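Local coordinates for protein KLLA0C04147p (Kluyveromyces lactis, PDB 5H2A) that probably binds and transfers sterols as the yeast OSBP-related protein Osh1, of which this chain is the ankyrin-repeat domain, at residues A[8-13]-A[42-47]; A[17-22]-A[29-34]; A[49-54]-A[82-87]. One frame throughout, in Å; residues are numbered along the deposited sequence.

Interaction 1 of 3, residues A[8-13]-A[42-47]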
loop_
_atom_site.group_PDB
_atom_site.type_symbol
_atom_site.label_atom_id
_atom_site.label_comp_id
_atom_site.label_asym_id
_atom_site.label_seq_id
_atom_site.Cartn_x
_atom_site.Cartn_y
_atom_site.Cartn_z
ATOM N N VAL A 8 -19.319 -28.740 -20.076
ATOM C CA VAL A 8 -19.778 -28.410 -18.730
ATOM C C VAL A 8 -19.426 -26.953 -18.423
ATOM O O VAL A 8 -18.258 -26.553 -18.484
ATOM C CB VAL A 8 -19.189 -29.384 -17.687
ATOM C CG1 VAL A 8 -19.753 -30.773 -17.900
ATOM C CG2 VAL A 8 -17.661 -29.430 -17.761
ATOM N N SER A 9 -20.442 -26.138 -18.146
ATOM C CA SER A 9 -20.225 -24.731 -17.829
ATOM C C SER A 9 -19.800 -24.576 -16.374
ATOM O O SER A 9 -20.195 -25.359 -15.504
ATOM C CB SER A 9 -21.490 -23.905 -18.082
ATOM O OG SER A 9 -21.576 -23.491 -19.434
ATOM N N VAL A 10 -19.001 -23.544 -16.112
ATOM C CA VAL A 10 -18.469 -23.329 -14.773
ATOM C C VAL A 10 -19.524 -22.652 -13.907
ATOM O O VAL A 10 -20.044 -21.582 -14.244
ATOM C CB VAL A 10 -17.176 -22.503 -14.820
ATOM C CG1 VAL A 10 -16.741 -22.159 -13.403
ATOM C CG2 VAL A 10 -16.091 -23.293 -15.532
ATOM N N SER A 11 -19.808 -23.258 -12.763
ATOM C CA SER A 11 -20.800 -22.749 -11.825
ATOM C C SER A 11 -20.079 -22.159 -10.623
ATOM O O SER A 11 -19.394 -22.882 -9.889
ATOM C CB SER A 11 -21.741 -23.871 -11.384
ATOM O OG SER A 11 -22.423 -23.503 -10.200
ATOM N N LYS A 12 -20.225 -20.856 -10.423
ATOM C CA LYS A 12 -19.669 -20.251 -9.215
ATOM C C LYS A 12 -20.197 -20.906 -7.943
ATOM O O LYS A 12 -19.381 -21.245 -7.068
ATOM C CB LYS A 12 -19.915 -18.740 -9.220
ATOM C CG LYS A 12 -19.479 -18.059 -7.925
ATOM C CD LYS A 12 -19.583 -16.526 -7.986
ATOM C CE LYS A 12 -18.811 -15.969 -9.171
ATOM N NZ LYS A 12 -18.547 -14.506 -9.026
ATOM N N PRO A 13 -21.518 -21.122 -7.771
ATOM C CA PRO A 13 -21.982 -21.825 -6.557
ATOM C C PRO A 13 -21.331 -23.178 -6.345
ATOM O O PRO A 13 -20.995 -23.507 -5.208
ATOM C CB PRO A 13 -23.500 -21.964 -6.785
ATOM C CG PRO A 13 -23.851 -20.812 -7.673
ATOM C CD PRO A 13 -22.649 -20.667 -8.605
ATOM N N PHE A 42 -8.012 -22.596 -15.583
ATOM C CA PHE A 42 -7.616 -21.762 -14.462
ATOM C C PHE A 42 -7.749 -20.269 -14.748
ATOM O O PHE A 42 -7.814 -19.474 -13.807
ATOM C CB PHE A 42 -6.183 -22.081 -14.060
ATOM C CG PHE A 42 -5.811 -21.512 -12.728
ATOM C CD1 PHE A 42 -6.321 -22.075 -11.557
ATOM C CD2 PHE A 42 -4.965 -20.418 -12.637
ATOM C CE1 PHE A 42 -5.998 -21.549 -10.324
ATOM C CE2 PHE A 42 -4.626 -19.896 -11.400
ATOM C CZ PHE A 42 -5.160 -20.463 -10.238
ATOM N N ASP A 43 -7.769 -19.866 -16.016
ATOM C CA ASP A 43 -7.920 -18.460 -16.363
ATOM C C ASP A 43 -9.352 -18.114 -16.745
ATOM O O ASP A 43 -9.628 -16.963 -17.111
ATOM C CB ASP A 43 -6.933 -18.073 -17.483
ATOM C CG ASP A 43 -7.197 -18.785 -18.802
ATOM O OD1 ASP A 43 -7.992 -19.745 -18.856
ATOM O OD2 ASP A 43 -6.573 -18.381 -19.813
ATOM N N GLU A 44 -10.274 -19.065 -16.625
ATOM C CA GLU A 44 -11.678 -18.783 -16.884
ATOM C C GLU A 44 -12.186 -17.774 -15.847
ATOM O O GLU A 44 -11.902 -17.923 -14.645
ATOM C CB GLU A 44 -12.474 -20.097 -16.847
ATOM C CG GLU A 44 -13.763 -20.116 -17.655
ATOM C CD GLU A 44 -14.948 -19.540 -16.894
ATOM O OE1 GLU A 44 -14.852 -19.407 -15.648
ATOM O OE2 GLU A 44 -15.975 -19.228 -17.541
ATOM N N PRO A 45 -12.880 -16.713 -16.264
ATOM C CA PRO A 45 -13.135 -15.603 -15.320
ATOM C C PRO A 45 -13.970 -15.987 -14.106
ATOM O O PRO A 45 -13.732 -15.455 -13.012
ATOM C CB PRO A 45 -13.840 -14.548 -16.191
ATOM C CG PRO A 45 -14.312 -15.269 -17.397
ATOM C CD PRO A 45 -13.361 -16.414 -17.624
ATOM N N THR A 46 -14.935 -16.894 -14.254
ATOM C CA THR A 46 -15.679 -17.346 -13.078
ATOM C C THR A 46 -14.771 -18.126 -12.138
ATOM O O THR A 46 -14.794 -17.902 -10.922
ATOM C CB THR A 46 -16.896 -18.182 -13.490
ATOM O OG1 THR A 46 -17.858 -17.329 -14.123
ATOM C CG2 THR A 46 -17.556 -18.833 -12.268
ATOM N N VAL A 47 -13.920 -18.996 -12.689
ATOM C CA VAL A 47 -12.922 -19.689 -11.874
ATOM C C VAL A 47 -12.048 -18.683 -11.128
ATOM O O VAL A 47 -11.860 -18.790 -9.909
ATOM C CB VAL A 47 -12.070 -20.635 -12.741
ATOM C CG1 VAL A 47 -10.929 -21.249 -11.914
ATOM C CG2 VAL A 47 -12.940 -21.739 -13.351
#
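Val10 carries this contact from the extended lead-in to helix 12-25. Its CG1 lies anti to the backbone N (chi1 173°), which sends that methyl to the first turn of helix 45-51. There CG1 of Val10 packs against CG2 of Thr46 at 3.6 Å, the two side chains passing each other in opposite directions. The same CG1 of Val10 also meets CG2 of Val47, 3.8 Å away, and here the two valines cross at about a right angle.

Thr46 takes part through its methyl rather than its hydroxyl. With CG2 anti to its own N, the methyl reaches past Val10 to Lys12, lying 3.9 Å from CB of that lysine. The backbone N of Lys12 is slightly nearer, 3.8 Å from CG2 of Thr46; the lysine chain then bends at chi3, and NZ makes a weak hydrogen bond to Ser49 OG.

Glu44, at the N-cap position of helix 45-51, backs the valine tip to tip. Bent at chi2, it folds its carboxylate over the helix start: OE1 accepts from Val47 N at 3.1 Å, nearly along its C-O axis, and weakly from Thr46 N. OE1 of Glu44 also sits 4.0 Å from CB of Val10. At Glu44 an alanine would remove both capping bonds and the contact with Val10, and would probably loosen the first turn that presents Thr46 and Val47.

Ser11 caps the other helix through Leu14 N, so two helix beginnings meet at the protein surface. Leu15 of helix 12-25 touches both Val10 and Val47, extending the apolar contact between helices 12-25 and 45-51.

Interaction 2 of 3, residues A[17-22]-A[29-34]; sequences LKLLDC and QQLCHL
Lys18 opens the contact at the outer margin. Its first bond points at the facing helix, and CB comes within 4.3 Å of CD1 of Leu34, but the extended chain then leads off to a salt bridge between its NZ and Glu38. Its backbone does more: the carbonyl O of Lys18 lies 3.9 Å from CD2 of Leu34, which places that methyl on the main chain of the opposite helix.

Leu19 follows on the buried side. With CG anti to the backbone N (chi1 176°), it swings CD1 inward until it meets CD1 of Leu31 at 3.8 Å, the two leucines crossing obliquely. Leu34 CD2 also rests 3.9 Å from CA of Leu19, so a branched side chain reaches right down to the helix surface.

The segments run antiparallel, their axes at 169° and 10.4 Å apart at closest approach, and no hydrogen bond crosses between them. Helices 12-25 and 28-38, joined by a very short link, thus form an antiparallel helical hairpin, consistent with the helix pairs from which ankyrin domains are built. Helices 54-61 and 64-74 pack against it, with Ile54 and Tyr57 touching Leu19, and Ile70 and Trp74 touching Leu31.

One turn after Leu19 comes Cys22, where the backbones approach most nearly. Its SG, anti to the backbone N, lies over the main chain of Leu31, 3.6 Å from its CA. The CB of Cys22 lies 3.7 Å from CD2 of Leu34, so this methyl rests on helix 12-25 against Cys22 and the backbone of Lys18 and Leu19.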
loop_
_atom_site.group_PDB
_atom_site.type_symbol
_atom_site.label_atom_id
_atom_site.label_comp_id
_atom_site.label_asym_id
_atom_site.label_seq_id
_atom_site.Cartn_x
_atom_site.Cartn_y
_atom_site.Cartn_z
ATOM N N LEU A 17 -18.983 -24.350 -3.328
ATOM C CA LEU A 17 -19.348 -25.481 -2.474
ATOM C C LEU A 17 -18.161 -26.414 -2.261
ATOM O O LEU A 17 -17.873 -26.832 -1.131
ATOM C CB LEU A 17 -20.507 -26.265 -3.099
ATOM C CG LEU A 17 -21.189 -27.334 -2.236
ATOM C CD1 LEU A 17 -21.954 -26.657 -1.094
ATOM C CD2 LEU A 17 -22.131 -28.174 -3.091
ATOM N N LYS A 18 -17.486 -26.779 -3.352
ATOM C CA LYS A 18 -16.321 -27.653 -3.268
ATOM C C LYS A 18 -15.204 -27.008 -2.463
ATOM O O LYS A 18 -14.564 -27.669 -1.636
ATOM C CB LYS A 18 -15.824 -28.001 -4.671
ATOM C CG LYS A 18 -16.756 -28.934 -5.458
ATOM C CD LYS A 18 -16.421 -28.943 -6.954
ATOM C CE LYS A 18 -17.354 -29.898 -7.726
ATOM N NZ LYS A 18 -17.303 -29.698 -9.210
ATOM N N LEU A 19 -14.969 -25.713 -2.680
ATOM C CA LEU A 19 -13.878 -25.018 -2.008
ATOM C C LEU A 19 -14.116 -24.905 -0.510
ATOM O O LEU A 19 -13.203 -25.153 0.294
ATOM C CB LEU A 19 -13.696 -23.629 -2.620
ATOM C CG LEU A 19 -12.637 -22.778 -1.914
ATOM C CD1 LEU A 19 -11.248 -23.379 -2.141
ATOM C CD2 LEU A 19 -12.710 -21.322 -2.432
ATOM N N LEU A 20 -15.327 -24.493 -0.107
ATOM C CA LEU A 20 -15.599 -24.344 1.322
ATOM C C LEU A 20 -15.498 -25.670 2.048
ATOM O O LEU A 20 -15.039 -25.717 3.197
ATOM C CB LEU A 20 -16.977 -23.734 1.565
ATOM C CG LEU A 20 -17.057 -22.252 1.230
ATOM C CD1 LEU A 20 -18.469 -21.711 1.329
ATOM C CD2 LEU A 20 -16.106 -21.476 2.129
ATOM N N ASP A 21 -15.947 -26.750 1.409
ATOM C CA ASP A 21 -15.826 -28.052 2.044
ATOM C C ASP A 21 -14.362 -28.382 2.283
ATOM O O ASP A 21 -13.976 -28.832 3.369
ATOM C CB ASP A 21 -16.486 -29.123 1.193
ATOM C CG ASP A 21 -16.314 -30.498 1.799
ATOM O OD1 ASP A 21 -17.084 -30.827 2.723
ATOM O OD2 ASP A 21 -15.400 -31.224 1.367
ATOM N N CYS A 22 -13.524 -28.124 1.284
ATOM C CA CYS A 22 -12.091 -28.364 1.430
ATOM C C CYS A 22 -11.490 -27.468 2.516
ATOM O O CYS A 22 -10.727 -27.929 3.375
ATOM C CB CYS A 22 -11.411 -28.125 0.081
ATOM S SG CYS A 22 -9.656 -28.559 0.056
ATOM N N GLN A 29 -2.013 -29.487 1.117
ATOM C CA GLN A 29 -1.784 -30.322 -0.060
ATOM C C GLN A 29 -3.101 -30.803 -0.666
ATOM O O GLN A 29 -3.211 -30.918 -1.893
ATOM C CB GLN A 29 -0.866 -31.502 0.289
ATOM C CG GLN A 29 -1.507 -32.540 1.224
ATOM C CD GLN A 29 -0.462 -33.467 1.838
ATOM O OE1 GLN A 29 0.216 -33.115 2.814
ATOM N NE2 GLN A 29 -0.322 -34.645 1.260
ATOM N N GLN A 30 -4.122 -31.036 0.163
ATOM C CA GLN A 30 -5.438 -31.379 -0.370
ATOM C C GLN A 30 -6.076 -30.195 -1.092
ATOM O O GLN A 30 -6.755 -30.373 -2.112
ATOM C CB GLN A 30 -6.335 -31.874 0.768
ATOM C CG GLN A 30 -5.924 -33.270 1.229
ATOM C CD GLN A 30 -6.524 -33.684 2.553
ATOM O OE1 GLN A 30 -6.694 -32.869 3.463
ATOM N NE2 GLN A 30 -6.816 -34.981 2.683
ATOM N N LEU A 31 -5.900 -28.986 -0.555
ATOM C CA LEU A 31 -6.396 -27.788 -1.229
ATOM C C LEU A 31 -5.721 -27.616 -2.590
ATOM O O LEU A 31 -6.385 -27.340 -3.601
ATOM C CB LEU A 31 -6.155 -26.562 -0.340
ATOM C CG LEU A 31 -6.486 -25.202 -0.967
ATOM C CD1 LEU A 31 -7.992 -25.122 -1.323
ATOM C CD2 LEU A 31 -6.073 -24.071 -0.036
ATOM N N CYS A 32 -4.393 -27.784 -2.639
ATOM C CA CYS A 32 -3.695 -27.711 -3.930
ATOM C C CYS A 32 -4.282 -28.699 -4.933
ATOM O O CYS A 32 -4.528 -28.358 -6.098
ATOM C CB CYS A 32 -2.192 -27.978 -3.749
ATOM S SG CYS A 32 -1.290 -26.675 -2.903
ATOM N N HIS A 33 -4.495 -29.940 -4.497
ATOM C CA HIS A 33 -5.054 -30.967 -5.374
ATOM C C HIS A 33 -6.435 -30.573 -5.897
ATOM O O HIS A 33 -6.757 -30.814 -7.070
ATOM C CB HIS A 33 -5.125 -32.286 -4.609
ATOM C CG HIS A 33 -5.552 -33.457 -5.439
ATOM N ND1 HIS A 33 -6.828 -33.973 -5.397
ATOM C CD2 HIS A 33 -4.859 -34.238 -6.299
ATOM C CE1 HIS A 33 -6.911 -35.010 -6.211
ATOM N NE2 HIS A 33 -5.729 -35.192 -6.771
ATOM N N LEU A 34 -7.268 -29.976 -5.038
ATOM C CA LEU A 34 -8.581 -29.498 -5.466
ATOM C C LEU A 34 -8.451 -28.445 -6.559
ATOM O O LEU A 34 -9.176 -28.472 -7.567
ATOM C CB LEU A 34 -9.346 -28.901 -4.280
ATOM C CG LEU A 34 -10.731 -28.308 -4.607
ATOM C CD1 LEU A 34 -11.748 -29.428 -4.855
ATOM C CD2 LEU A 34 -11.218 -27.355 -3.520
#

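Interaction 3 of 3, residues A[49-54]-A[82-87]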
loop_
_atom_site.group_PDB
_atom_site.type_symbol
_atom_site.label_atom_id
_atom_site.label_comp_id
_atom_site.label_asym_id
_atom_site.label_seq_id
_atom_site.Cartn_x
_atom_site.Cartn_y
_atom_site.Cartn_z
ATOM N N SER A 49 -12.639 -15.705 -10.262
ATOM C CA SER A 49 -13.364 -14.898 -9.280
ATOM C C SER A 49 -13.543 -15.641 -7.966
ATOM O O SER A 49 -13.659 -15.004 -6.914
ATOM C CB SER A 49 -14.731 -14.474 -9.830
ATOM O OG SER A 49 -15.616 -15.583 -9.902
ATOM N N VAL A 50 -13.601 -16.971 -8.005
ATOM C CA VAL A 50 -13.622 -17.754 -6.767
ATOM C C VAL A 50 -12.211 -17.943 -6.230
ATOM O O VAL A 50 -11.966 -17.795 -5.028
ATOM C CB VAL A 50 -14.315 -19.108 -7.003
ATOM C CG1 VAL A 50 -14.322 -19.947 -5.709
ATOM C CG2 VAL A 50 -15.745 -18.897 -7.533
ATOM N N PHE A 51 -11.263 -18.302 -7.107
ATOM C CA PHE A 51 -9.898 -18.542 -6.640
ATOM C C PHE A 51 -9.342 -17.333 -5.893
ATOM O O PHE A 51 -8.693 -17.480 -4.845
ATOM C CB PHE A 51 -8.967 -18.886 -7.804
ATOM C CG PHE A 51 -7.538 -19.089 -7.362
ATOM C CD1 PHE A 51 -7.132 -20.319 -6.869
ATOM C CD2 PHE A 51 -6.626 -18.044 -7.397
ATOM C CE1 PHE A 51 -5.833 -20.507 -6.406
ATOM C CE2 PHE A 51 -5.309 -18.226 -6.956
ATOM C CZ PHE A 51 -4.913 -19.460 -6.462
ATOM N N GLU A 52 -9.574 -16.124 -6.417
ATOM C CA GLU A 52 -8.902 -14.998 -5.785
ATOM C C GLU A 52 -9.508 -14.619 -4.427
ATOM O O GLU A 52 -8.932 -13.775 -3.738
ATOM C CB GLU A 52 -8.886 -13.792 -6.738
ATOM C CG GLU A 52 -10.240 -13.238 -7.114
ATOM C CD GLU A 52 -10.161 -12.252 -8.289
ATOM O OE1 GLU A 52 -11.167 -11.543 -8.522
ATOM O OE2 GLU A 52 -9.103 -12.201 -8.974
ATOM N N LEU A 53 -10.604 -15.245 -4.007
ATOM C CA LEU A 53 -11.172 -15.033 -2.684
ATOM C C LEU A 53 -10.809 -16.124 -1.686
ATOM O O LEU A 53 -11.347 -16.121 -0.578
ATOM C CB LEU A 53 -12.706 -14.937 -2.776
ATOM C CG LEU A 53 -13.280 -13.775 -3.605
ATOM C CD1 LEU A 53 -14.803 -13.822 -3.672
ATOM C CD2 LEU A 53 -12.809 -12.444 -3.035
ATOM N N ILE A 54 -9.940 -17.068 -2.054
ATOM C CA ILE A 54 -9.689 -18.228 -1.194
ATOM C C ILE A 54 -9.208 -17.792 0.182
ATOM O O ILE A 54 -9.579 -18.392 1.202
ATOM C CB ILE A 54 -8.680 -19.180 -1.855
ATOM C CG1 ILE A 54 -9.367 -20.033 -2.920
ATOM C CG2 ILE A 54 -8.040 -20.113 -0.811
ATOM C CD1 ILE A 54 -8.365 -20.886 -3.695
ATOM N N SER A 82 3.367 -16.626 -10.430
ATOM C CA SER A 82 2.796 -17.959 -10.551
ATOM C C SER A 82 1.290 -17.889 -10.730
ATOM O O SER A 82 0.641 -16.896 -10.385
ATOM C CB SER A 82 3.125 -18.815 -9.325
ATOM O OG SER A 82 4.500 -19.152 -9.320
ATOM N N GLN A 83 0.738 -18.962 -11.304
ATOM C CA GLN A 83 -0.714 -19.077 -11.374
ATOM C C GLN A 83 -1.314 -19.148 -9.978
ATOM O O GLN A 83 -2.359 -18.543 -9.713
ATOM C CB GLN A 83 -1.120 -20.307 -12.193
ATOM C CG GLN A 83 -0.848 -20.188 -13.692
ATOM C CD GLN A 83 -1.345 -21.401 -14.460
ATOM O OE1 GLN A 83 -1.218 -22.535 -13.999
ATOM N NE2 GLN A 83 -1.934 -21.164 -15.626
ATOM N N LEU A 84 -0.664 -19.873 -9.063
ATOM C CA LEU A 84 -1.144 -19.929 -7.682
ATOM C C LEU A 84 -0.568 -18.720 -6.964
ATOM O O LEU A 84 0.462 -18.778 -6.286
ATOM C CB LEU A 84 -0.761 -21.225 -6.989
ATOM C CG LEU A 84 -1.266 -22.507 -7.661
ATOM C CD1 LEU A 84 -1.118 -23.690 -6.718
ATOM C CD2 LEU A 84 -2.693 -22.380 -8.124
ATOM N N PHE A 85 -1.246 -17.598 -7.143
ATOM C CA PHE A 85 -0.877 -16.379 -6.442
ATOM C C PHE A 85 -2.154 -15.721 -5.971
ATOM O O PHE A 85 -3.103 -15.583 -6.749
ATOM C CB PHE A 85 -0.100 -15.406 -7.331
ATOM C CG PHE A 85 0.151 -14.080 -6.668
ATOM C CD1 PHE A 85 1.128 -13.955 -5.685
ATOM C CD2 PHE A 85 -0.613 -12.972 -6.997
ATOM C CE1 PHE A 85 1.362 -12.715 -5.057
ATOM C CE2 PHE A 85 -0.394 -11.744 -6.373
ATOM C CZ PHE A 85 0.596 -11.614 -5.413
ATOM N N ILE A 86 -2.182 -15.328 -4.705
ATOM C CA ILE A 86 -3.322 -14.606 -4.143
ATOM C C ILE A 86 -2.820 -13.256 -3.652
ATOM O O ILE A 86 -1.775 -13.177 -2.993
ATOM C CB ILE A 86 -3.988 -15.383 -2.998
ATOM C CG1 ILE A 86 -4.760 -16.588 -3.557
ATOM C CG2 ILE A 86 -4.971 -14.472 -2.220
ATOM C CD1 ILE A 86 -5.414 -17.431 -2.501
ATOM N N ASP A 87 -3.570 -12.210 -3.970
ATOM C CA ASP A 87 -3.295 -10.862 -3.491
ATOM C C ASP A 87 -3.826 -10.736 -2.066
ATOM O O ASP A 87 -5.043 -10.772 -1.840
ATOM C CB ASP A 87 -3.944 -9.857 -4.434
ATOM C CG ASP A 87 -3.793 -8.432 -3.972
ATOM O OD1 ASP A 87 -3.097 -8.161 -2.968
ATOM O OD2 ASP A 87 -4.388 -7.567 -4.640
HETATM O O HOH W 1 -6.378 -12.646 -4.969
#
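A backbone carbonyl oxygen set at the edge of a phenyl ring is the striking feature here. O of Phe85 lies in the plane of the Phe51 ring, 3.4 Å from CE2, where the weakly positive aromatic edge would suit an oxygen better than the face does. Phe51 is put there by a chi1 of 178°, CG anti to the backbone N, which sends the ring from helix 45-51 toward the loop.

The loop folds round that ring. Leu84, centre of an inverse gamma turn, crosses it at about a right angle and brings CD2 to 4.0 Å from CZ of Phe51. Ile86 approaches obliquely, its CG1 3.8 Å from CE2 of Phe51, while its far methyl CD1 packs on CB of Ile54, also at 3.8 Å.

No direct hydrogen bond joins the segments, but one water does: it donates to O of Glu52 and accepts from N of Asp87 at 3.0 Å. Nearby, the Glu52 carboxylate pairs with Lys90, further along the same loop.

Phe51 to Ile54 forms a type I turn that carries the chain into helix 54-61. Trp74 packs on Ile54, Leu84 and Ile86. A long loop that leaves helix 64-74 and folds back on the turn leading into helix 54-61 is consistent with the ankyrin fold, where loops link successive antiparallel helix pairs.

How the interactions relate
Interactions 1 and 2 share helix 12-25: its start meets helix 45-51 in the first, its later turns meet helix 28-38 in the second, which is nested in the loop that interaction 1 closes. Interaction 3 uses the later residues of helix 45-51. Interaction 1 is a surface contact in which a helix cap stands beside the apolar atoms; interaction 2, partly buried, is aliphatic and sulphur packing; interaction 3, also partly buried, adds an aromatic edge and a bridging water. Interaction 3 touches both others: Leu19 CD2 of interaction 2 is 3.6 Å from Ile54 CG1 of interaction 3, and Phe42 of 42-47 stacks edge-to-face with Phe51.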